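Local coordinates for single-stranded DNA-binding protein DdrB (Deinococcus radiodurans, PDB 4HQB) that binds single-stranded DNA and probably takes part in the response to DNA damage, at residues A104-R109 with I127-L132. Sequence-based numbering, arbitrary orientation.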
loop_
_atom_site.group_PDB
_atom_site.type_symbol
_atom_site.label_atom_id
_atom_site.label_comp_id
_atom_site.label_asym_id
_atom_site.label_seq_id
_atom_site.Cartn_x
_atom_site.Cartn_y
_atom_site.Cartn_z
ATOM N N ALA A 104 -25.725 16.413 -11.046
ATOM C CA ALA A 104 -24.330 16.518 -10.633
ATOM C C ALA A 104 -23.415 16.785 -11.794
ATOM O O ALA A 104 -23.769 16.537 -12.941
ATOM C CB ALA A 104 -23.892 15.269 -9.900
ATOM N N ILE A 105 -22.242 17.320 -11.470
ATOM C CA ILE A 105 -21.142 17.393 -12.408
ATOM C C ILE A 105 -20.101 16.307 -12.115
ATOM O O ILE A 105 -19.562 16.190 -10.999
ATOM C CB ILE A 105 -20.477 18.776 -12.427
ATOM C CG1 ILE A 105 -21.506 19.840 -12.810
ATOM C CG2 ILE A 105 -19.325 18.782 -13.440
ATOM C CD1 ILE A 105 -22.015 19.687 -14.282
ATOM N N LYS A 106 -19.840 15.508 -13.139
ATOM C CA LYS A 106 -18.921 14.408 -13.033
ATOM C C LYS A 106 -17.723 14.620 -13.945
ATOM O O LYS A 106 -17.868 14.884 -15.138
ATOM C CB LYS A 106 -19.612 13.087 -13.372
ATOM C CG LYS A 106 -18.661 11.898 -13.389
ATOM C CD LYS A 106 -19.393 10.554 -13.486
ATOM C CE LYS A 106 -19.859 10.286 -14.899
ATOM N NZ LYS A 106 -20.042 8.824 -15.152
ATOM N N TYR A 107 -16.530 14.527 -13.374
ATOM C CA TYR A 107 -15.330 14.506 -14.182
ATOM C C TYR A 107 -14.841 13.053 -14.295
ATOM O O TYR A 107 -14.520 12.409 -13.270
ATOM C CB TYR A 107 -14.264 15.391 -13.552
ATOM C CG TYR A 107 -14.503 16.870 -13.723
ATOM C CD1 TYR A 107 -15.350 17.553 -12.864
ATOM C CD2 TYR A 107 -13.867 17.589 -14.735
ATOM C CE1 TYR A 107 -15.564 18.906 -13.000
ATOM C CE2 TYR A 107 -14.086 18.965 -14.889
ATOM C CZ TYR A 107 -14.930 19.608 -14.019
ATOM O OH TYR A 107 -15.167 20.954 -14.139
ATOM N N SER A 108 -14.791 12.532 -15.524
ATOM C CA SER A 108 -14.460 11.113 -15.716
ATOM C C SER A 108 -13.861 10.781 -17.072
ATOM O O SER A 108 -13.779 11.641 -17.956
ATOM C CB SER A 108 -15.696 10.242 -15.501
ATOM O OG SER A 108 -16.690 10.595 -16.416
ATOM N N ARG A 109 -13.446 9.523 -17.224
ATOM C CA ARG A 109 -12.784 9.047 -18.440
ATOM C C ARG A 109 -13.062 7.561 -18.589
ATOM O O ARG A 109 -13.460 6.908 -17.611
ATOM C CB ARG A 109 -11.258 9.243 -18.335
ATOM C CG ARG A 109 -10.614 8.358 -17.288
ATOM C CD ARG A 109 -9.098 8.527 -17.278
ATOM N NE ARG A 109 -8.477 7.851 -16.137
ATOM C CZ ARG A 109 -8.129 6.567 -16.137
ATOM N NH1 ARG A 109 -8.384 5.814 -17.208
ATOM N NH2 ARG A 109 -7.544 6.032 -15.066
ATOM N N ILE A 127 -21.013 2.270 -20.852
ATOM C CA ILE A 127 -19.893 1.436 -20.449
ATOM C C ILE A 127 -19.186 1.955 -19.192
ATOM O O ILE A 127 -19.412 3.083 -18.744
ATOM C CB ILE A 127 -18.871 1.266 -21.590
ATOM C CG1 ILE A 127 -18.355 2.620 -22.075
ATOM C CG2 ILE A 127 -19.484 0.496 -22.737
ATOM C CD1 ILE A 127 -17.397 2.483 -23.242
ATOM N N GLU A 128 -18.349 1.104 -18.620
ATOM C CA GLU A 128 -17.631 1.433 -17.410
ATOM C C GLU A 128 -16.748 2.659 -17.593
ATOM O O GLU A 128 -16.336 2.991 -18.694
ATOM C CB GLU A 128 -16.784 0.244 -16.962
ATOM C CG GLU A 128 -15.711 -0.155 -17.959
ATOM C CD GLU A 128 -14.866 -1.327 -17.467
ATOM O OE1 GLU A 128 -13.844 -1.643 -18.119
ATOM O OE2 GLU A 128 -15.229 -1.928 -16.431
ATOM N N TYR A 129 -16.466 3.336 -16.497
ATOM C CA TYR A 129 -15.679 4.554 -16.543
ATOM C C TYR A 129 -14.831 4.652 -15.290
ATOM O O TYR A 129 -14.967 3.860 -14.368
ATOM C CB TYR A 129 -16.608 5.773 -16.636
ATOM C CG TYR A 129 -17.671 5.831 -15.548
ATOM C CD1 TYR A 129 -18.915 5.222 -15.720
ATOM C CD2 TYR A 129 -17.434 6.497 -14.343
ATOM C CE1 TYR A 129 -19.899 5.282 -14.718
ATOM C CE2 TYR A 129 -18.423 6.560 -13.327
ATOM C CZ TYR A 129 -19.636 5.949 -13.526
ATOM O OH TYR A 129 -20.591 6.006 -12.528
ATOM N N VAL A 130 -13.959 5.643 -15.257
ATOM C CA VAL A 130 -13.199 5.924 -14.069
ATOM C C VAL A 130 -13.437 7.376 -13.757
ATOM O O VAL A 130 -13.252 8.250 -14.609
ATOM C CB VAL A 130 -11.703 5.687 -14.288
ATOM C CG1 VAL A 130 -10.923 6.057 -13.015
ATOM C CG2 VAL A 130 -11.467 4.249 -14.697
ATOM N N SER A 131 -13.841 7.639 -12.526
ATOM C CA SER A 131 -14.284 8.979 -12.164
ATOM C C SER A 131 -13.218 9.667 -11.311
ATOM O O SER A 131 -12.619 9.031 -10.447
ATOM C CB SER A 131 -15.635 8.891 -11.437
ATOM O OG SER A 131 -15.660 9.752 -10.321
ATOM N N LEU A 132 -12.953 10.942 -11.584
ATOM C CA LEU A 132 -12.014 11.725 -10.776
ATOM C C LEU A 132 -12.705 12.510 -9.661
ATOM O O LEU A 132 -12.217 12.557 -8.525
ATOM C CB LEU A 132 -11.223 12.692 -11.648
ATOM C CG LEU A 132 -10.299 13.701 -10.954
ATOM C CD1 LEU A 132 -9.119 13.015 -10.231
ATOM C CD2 LEU A 132 -9.796 14.719 -12.003
#
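Lys106 reaches across to Tyr129 and sets its ammonium nitrogen over the face of the ring, a cation-pi contact with NZ 3.3 Å from the ring centroid and only 13° off the ring normal. Its chain leaves anti to the backbone N (chi1 175°) and bends at chi3, which brings NZ over the ring while CD lies near CE2. Ser108 CB meets the same ring obliquely. This is the more solvent-exposed side of the contact: Lys106 and Tyr129 are both partly exposed, and Glu121 touches the tyrosine. A leucine in place of Tyr129 would probably leave the lysine ammonium without its aromatic face and free to swing toward solvent.

The tight part is the buried backbone ladder. Arg109 and Val130 form an antiparallel hydrogen-bonded pair: Val130 N gives a nearly straight bond to Arg109 O (2.7 Å, 169°), and Arg109 N returns one to Val130 O at 2.9 Å. Ser108 and Ser131 make the adjoining non-hydrogen-bonded pair, with Ser108 CB pressed to 3.3 Å from Val130 O. Beyond it Leu132 N closes onto Tyr107 O at 2.7 Å, just where the chain turns a corner. On the face shared by Arg109 and Val130 the two side chains run side by side, and Val130 CB sits over the centre of the guanidinium, 4.1 Å above its plane. Asp115 by a salt bridge and Tyr86 by a hydrogen bond hold the guanidinium in turn, while Ser131 OG is bonded to Gly48 O.

The nearest atom of this contact lies about 6 Å from the bound nucleic acid. The pairing joins strand 129-135 to strand 99-110, whose other edge pairs with strand 84-96: an antiparallel stretch of the mixed beta-sheet in this DdrB-like protein.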